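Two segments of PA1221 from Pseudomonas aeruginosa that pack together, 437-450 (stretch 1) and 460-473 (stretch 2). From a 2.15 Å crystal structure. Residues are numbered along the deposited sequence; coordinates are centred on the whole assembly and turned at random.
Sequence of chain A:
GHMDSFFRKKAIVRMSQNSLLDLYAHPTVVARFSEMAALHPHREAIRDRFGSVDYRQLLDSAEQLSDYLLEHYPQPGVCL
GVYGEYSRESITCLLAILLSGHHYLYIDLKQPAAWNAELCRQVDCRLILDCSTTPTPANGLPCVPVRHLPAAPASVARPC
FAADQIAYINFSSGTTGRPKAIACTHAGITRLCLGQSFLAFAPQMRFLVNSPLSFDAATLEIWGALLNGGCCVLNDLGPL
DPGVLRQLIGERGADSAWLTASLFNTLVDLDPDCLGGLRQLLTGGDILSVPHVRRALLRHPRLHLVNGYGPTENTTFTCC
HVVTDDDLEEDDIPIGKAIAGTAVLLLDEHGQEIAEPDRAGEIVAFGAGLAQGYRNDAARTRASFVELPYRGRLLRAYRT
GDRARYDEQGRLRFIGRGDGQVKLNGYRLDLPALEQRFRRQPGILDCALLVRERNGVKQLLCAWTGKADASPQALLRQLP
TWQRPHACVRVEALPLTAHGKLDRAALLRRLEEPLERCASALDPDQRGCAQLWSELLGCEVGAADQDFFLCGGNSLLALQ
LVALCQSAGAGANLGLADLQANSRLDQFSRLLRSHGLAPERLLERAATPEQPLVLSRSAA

Stretch 1, residues 437-450: RFRRQPGILDCALL
Stretch 2, residues 460-473: LLCAWTGKADASPQ

Two antiparallel strands, 444-450 and 460-466, pair edge to edge with 155° between their N-to-C directions and an axial approach of 4.5 Å; the two segments together bury 818 Å². Stretch 1 enters in a helix that includes 437-439 and begins earlier in the chain; its Phe438 (phi/psi -61/-43, chi1 -91°, chi2 -90°) points toward stretch 2. The sulfur of Cys462 sits over one face of this ring, with SG 4.2 Å from the Phe438 ring centroid and 25° off the ring normal, while Pro472 meets the ring edge, Phe438 CE1 to Pro472 CG being 3.5 Å. Arg439 (chi1 m, chi2 t, chi3 t) points away from stretch 2 and instead forms a salt bridge within its own segment, Arg439 NE to Asp446 OD1 at 2.8 Å, linking Arg439 of the helix to Asp446 of the strand. Gln441 (m, m) lays its CG 4.0 Å from Pro472 CB and starts a type II turn to Ile444, closed by Ile444 N to Gln441 O at 3.3 Å.

Gly443, at phi/psi 91/-14, needs to be glycine: a CB would fall 2.9 Å from Ala470 CB and jam against the preceding carbonyl. Its own carbonyl accepts a hydrogen bond from the second segment, Lys467 N to Gly443 O at 3.0 Å, and takes a CA-H...O contact from Gly466 CA to Gly443 O at 3.1 Å. Gly466 (152/-165) likewise has no room for a CB, which would lie 1.9 Å from Gly443 O. Beyond it, a type I turn from Lys467 to Ala470 brings Ala470 CB within 3.8 Å of Gly443 O.

Ile444 (-95/126; m, t) pairs with Gly466, CA to CA 4.4 Å. It reaches apolar neighbours on the strand and beyond the turn: Ile444 CG2 to Trp464 CB is 3.9 Å, and Ile444 CD1 to Pro472 CB, at the N-cap position before a helix, 4.1 Å. Leu445, modelled only to CB, has phi/psi -85/-68, a departure from extended geometry; here two consecutive amides both bond to Thr465: Leu445 N donates to Thr465 O at 2.7 Å, and Asp446 N to Thr465 OG1 at 3.1 Å, with Thr465 chi1 at 62° (p). Thr465 N returns a bond to Asp446 O at 2.9 Å.

From here the register is regular. Cys447 (-150/142, t) faces Trp464 (p, chi2 -86°) in a non-hydrogen-bonded pair, CA to CA 4.3 Å, and its sulfur packs against a diagonal neighbour, Cys447 SG to Cys462 SG at 3.7 Å, too long for a disulfide. Ala448 and Ala463 exchange two bonds, Ala448 N to Ala463 O and Ala463 N to Ala448 O, each 2.9 Å. Leu449 (m, t) is opposite Cys462 (t), with Leu449 CD2 to Cys462 CB 3.7 Å, on the same sheet face as Cys447 and Trp464. Leu450 and Leu461, both m, t, share the other face with Ala448 and Ala463; Leu450 N to Leu461 O and Leu461 N to Leu450 O are both 2.9 Å, and the Leu450 CB to Leu461 CB distance is 4.3 Å.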

# COMPACT_ATOMS: atom_id res chain seq x y z
N ARG A 437 -11.22 14.21 17.56
CA ARG A 437 -10.87 13.31 18.65
C ARG A 437 -9.97 13.98 19.72
O ARG A 437 -10.17 13.78 20.92
CB ARG A 437 -10.23 12.04 18.10
CG ARG A 437 -9.89 11.03 19.17
CD ARG A 437 -9.49 9.68 18.58
NE ARG A 437 -9.31 8.72 19.68
CZ ARG A 437 -8.62 7.59 19.61
NH1 ARG A 437 -8.02 7.22 18.48
NH2 ARG A 437 -8.54 6.81 20.69
N PHE A 438 -9.00 14.77 19.28
CA PHE A 438 -8.22 15.58 20.21
C PHE A 438 -9.10 16.58 20.96
O PHE A 438 -8.95 16.77 22.17
CB PHE A 438 -7.07 16.32 19.50
CG PHE A 438 -5.77 15.56 19.47
CD1 PHE A 438 -4.84 15.71 20.49
CD2 PHE A 438 -5.47 14.71 18.41
CE1 PHE A 438 -3.64 15.02 20.47
CE2 PHE A 438 -4.26 14.01 18.38
CZ PHE A 438 -3.35 14.16 19.41
N ARG A 439 -10.02 17.23 20.24
CA ARG A 439 -10.94 18.19 20.87
C ARG A 439 -11.67 17.59 22.08
O ARG A 439 -11.96 18.30 23.05
CB ARG A 439 -11.98 18.70 19.87
CG ARG A 439 -11.51 19.86 19.02
CD ARG A 439 -12.68 20.48 18.28
NE ARG A 439 -12.22 21.29 17.16
CZ ARG A 439 -11.89 20.79 15.97
NH1 ARG A 439 -11.99 19.48 15.76
NH2 ARG A 439 -11.47 21.59 15.00
N ARG A 440 -11.95 16.29 22.01
CA ARG A 440 -12.75 15.62 23.03
C ARG A 440 -11.99 15.23 24.31
O ARG A 440 -12.60 14.78 25.28
CB ARG A 440 -13.48 14.41 22.43
CG ARG A 440 -14.54 14.78 21.39
CD ARG A 440 -15.46 13.62 21.07
NE ARG A 440 -14.75 12.50 20.46
CZ ARG A 440 -14.97 12.04 19.24
NH1 ARG A 440 -15.91 12.59 18.48
NH2 ARG A 440 -14.25 11.02 18.78
N GLN A 441 -10.66 15.40 24.31
CA GLN A 441 -9.92 15.25 25.56
C GLN A 441 -10.37 16.36 26.51
O GLN A 441 -10.61 17.50 26.08
CB GLN A 441 -8.40 15.33 25.35
CG GLN A 441 -7.84 14.39 24.30
CD GLN A 441 -7.98 12.92 24.69
OE1 GLN A 441 -8.60 12.14 23.97
NE2 GLN A 441 -7.38 12.54 25.82
N PRO A 442 -10.50 16.04 27.80
CA PRO A 442 -11.04 17.01 28.76
C PRO A 442 -10.03 18.14 28.99
O PRO A 442 -8.82 17.88 29.07
CB PRO A 442 -11.21 16.17 30.02
CG PRO A 442 -10.10 15.17 29.92
CD PRO A 442 -9.93 14.86 28.46
N GLY A 443 -10.52 19.37 29.07
CA GLY A 443 -9.65 20.52 29.25
C GLY A 443 -9.20 21.15 27.94
O GLY A 443 -8.68 22.27 27.94
N ILE A 444 -9.40 20.45 26.83
CA ILE A 444 -9.10 21.04 25.52
C ILE A 444 -10.35 21.65 24.90
O ILE A 444 -11.38 20.98 24.77
CB ILE A 444 -8.46 20.01 24.56
CG1 ILE A 444 -7.29 19.30 25.23
CG2 ILE A 444 -8.01 20.70 23.26
CD1 ILE A 444 -6.38 18.57 24.28
N LEU A 445 -10.25 22.93 24.53
CA LEU A 445 -11.35 23.63 23.87
C LEU A 445 -11.33 23.38 22.36
O LEU A 445 -12.23 22.73 21.82
CB LEU A 445 -11.29 25.13 24.16
N ASP A 446 -10.32 23.92 21.69
CA ASP A 446 -10.16 23.72 20.25
C ASP A 446 -8.79 23.11 19.95
O ASP A 446 -7.87 23.19 20.78
CB ASP A 446 -10.32 25.05 19.50
CG ASP A 446 -10.64 24.86 18.03
OD1 ASP A 446 -11.16 23.79 17.67
OD2 ASP A 446 -10.39 25.79 17.23
N CYS A 447 -8.67 22.50 18.78
CA CYS A 447 -7.42 21.88 18.34
C CYS A 447 -7.27 21.91 16.82
O CYS A 447 -8.24 21.71 16.08
CB CYS A 447 -7.36 20.43 18.83
SG CYS A 447 -6.13 19.38 17.98
N ALA A 448 -6.04 22.14 16.35
CA ALA A 448 -5.74 22.07 14.92
C ALA A 448 -4.56 21.15 14.62
O ALA A 448 -3.48 21.25 15.22
CB ALA A 448 -5.50 23.47 14.35
N LEU A 449 -4.77 20.24 13.67
CA LEU A 449 -3.73 19.36 13.19
C LEU A 449 -3.16 19.90 11.89
O LEU A 449 -3.90 20.21 10.95
CB LEU A 449 -4.27 17.94 12.99
CG LEU A 449 -4.72 17.21 14.27
CD1 LEU A 449 -5.21 15.81 13.95
CD2 LEU A 449 -3.58 17.16 15.27
N LEU A 450 -1.83 20.02 11.84
CA LEU A 450 -1.12 20.56 10.70
C LEU A 450 -0.14 19.52 10.18
O LEU A 450 0.20 18.57 10.89
CB LEU A 450 -0.34 21.82 11.10
CG LEU A 450 -1.07 23.01 11.71
CD1 LEU A 450 -0.07 24.09 12.08
CD2 LEU A 450 -2.14 23.56 10.77
N LEU A 460 3.13 15.32 11.58
CA LEU A 460 1.89 15.84 12.09
C LEU A 460 2.26 16.76 13.25
O LEU A 460 3.16 16.46 14.03
CB LEU A 460 1.04 14.68 12.58
CG LEU A 460 -0.45 14.91 12.80
CD1 LEU A 460 -1.13 15.36 11.51
CD2 LEU A 460 -1.08 13.62 13.32
N LEU A 461 1.59 17.90 13.32
CA LEU A 461 1.79 18.85 14.41
C LEU A 461 0.43 19.12 15.02
O LEU A 461 -0.55 19.27 14.31
CB LEU A 461 2.41 20.15 13.90
CG LEU A 461 3.82 20.09 13.30
CD1 LEU A 461 4.31 21.50 13.00
CD2 LEU A 461 4.77 19.38 14.24
N CYS A 462 0.37 19.17 16.35
CA CYS A 462 -0.90 19.43 17.02
C CYS A 462 -0.87 20.70 17.88
O CYS A 462 -0.13 20.76 18.87
CB CYS A 462 -1.29 18.24 17.90
SG CYS A 462 -2.63 18.63 19.07
N ALA A 463 -1.68 21.69 17.51
CA ALA A 463 -1.85 22.90 18.31
C ALA A 463 -3.17 22.85 19.06
O ALA A 463 -4.18 22.42 18.51
CB ALA A 463 -1.78 24.14 17.42
N TRP A 464 -3.19 23.26 20.32
CA TRP A 464 -4.44 23.20 21.07
C TRP A 464 -4.62 24.35 22.05
O TRP A 464 -3.65 25.00 22.44
CB TRP A 464 -4.59 21.84 21.78
CG TRP A 464 -3.48 21.50 22.74
CD1 TRP A 464 -2.29 20.89 22.45
CD2 TRP A 464 -3.48 21.70 24.16
NE1 TRP A 464 -1.55 20.73 23.59
CE2 TRP A 464 -2.26 21.22 24.65
CE3 TRP A 464 -4.40 22.26 25.06
CZ2 TRP A 464 -1.92 21.27 26.01
CZ3 TRP A 464 -4.07 22.31 26.40
CH2 TRP A 464 -2.84 21.82 26.86
N THR A 465 -5.88 24.61 22.40
CA THR A 465 -6.21 25.63 23.39
C THR A 465 -6.99 24.97 24.51
O THR A 465 -7.76 24.03 24.27
CB THR A 465 -7.09 26.76 22.80
OG1 THR A 465 -8.34 26.21 22.35
CG2 THR A 465 -6.37 27.46 21.65
N GLY A 466 -6.77 25.44 25.74
CA GLY A 466 -7.44 24.89 26.91
C GLY A 466 -6.59 25.07 28.15
O GLY A 466 -5.63 25.83 28.14
N LYS A 467 -6.94 24.35 29.22
CA LYS A 467 -6.21 24.47 30.49
C LYS A 467 -4.73 24.12 30.31
O LYS A 467 -4.37 23.31 29.46
CB LYS A 467 -6.86 23.59 31.56
N ALA A 468 -3.87 24.74 31.11
CA ALA A 468 -2.42 24.55 30.98
C ALA A 468 -1.95 23.11 31.19
O ALA A 468 -1.02 22.64 30.53
CB ALA A 468 -1.67 25.51 31.91
N ASP A 469 -2.60 22.40 32.12
CA ASP A 469 -2.23 21.04 32.50
C ASP A 469 -2.91 19.96 31.64
O ASP A 469 -2.85 18.77 31.96
CB ASP A 469 -2.47 20.79 34.00
CG ASP A 469 -3.88 21.15 34.44
OD1 ASP A 469 -4.77 21.29 33.57
OD2 ASP A 469 -4.11 21.29 35.66
N ALA A 470 -3.57 20.40 30.57
CA ALA A 470 -4.47 19.57 29.77
C ALA A 470 -3.84 18.75 28.62
O ALA A 470 -4.57 18.21 27.79
CB ALA A 470 -5.64 20.40 29.24
N SER A 471 -2.51 18.70 28.54
CA SER A 471 -1.83 17.96 27.47
C SER A 471 -2.38 16.53 27.27
O SER A 471 -2.50 15.76 28.23
CB SER A 471 -0.32 17.91 27.73
OG SER A 471 0.37 17.24 26.68
N PRO A 472 -2.70 16.18 26.01
CA PRO A 472 -3.37 14.93 25.63
C PRO A 472 -2.44 13.70 25.53
O PRO A 472 -2.44 13.02 24.51
CB PRO A 472 -3.92 15.26 24.25
CG PRO A 472 -2.90 16.19 23.68
CD PRO A 472 -2.44 17.04 24.84
N GLN A 473 -1.68 13.42 26.59
CA GLN A 473 -0.72 12.31 26.59
C GLN A 473 -1.38 10.93 26.57
O GLN A 473 -0.86 9.98 25.96
CB GLN A 473 0.21 12.42 27.81
CG GLN A 473 1.09 13.65 27.80
CD GLN A 473 1.91 13.75 26.53
OE1 GLN A 473 2.57 12.78 26.12
NE2 GLN A 473 1.87 14.91 25.88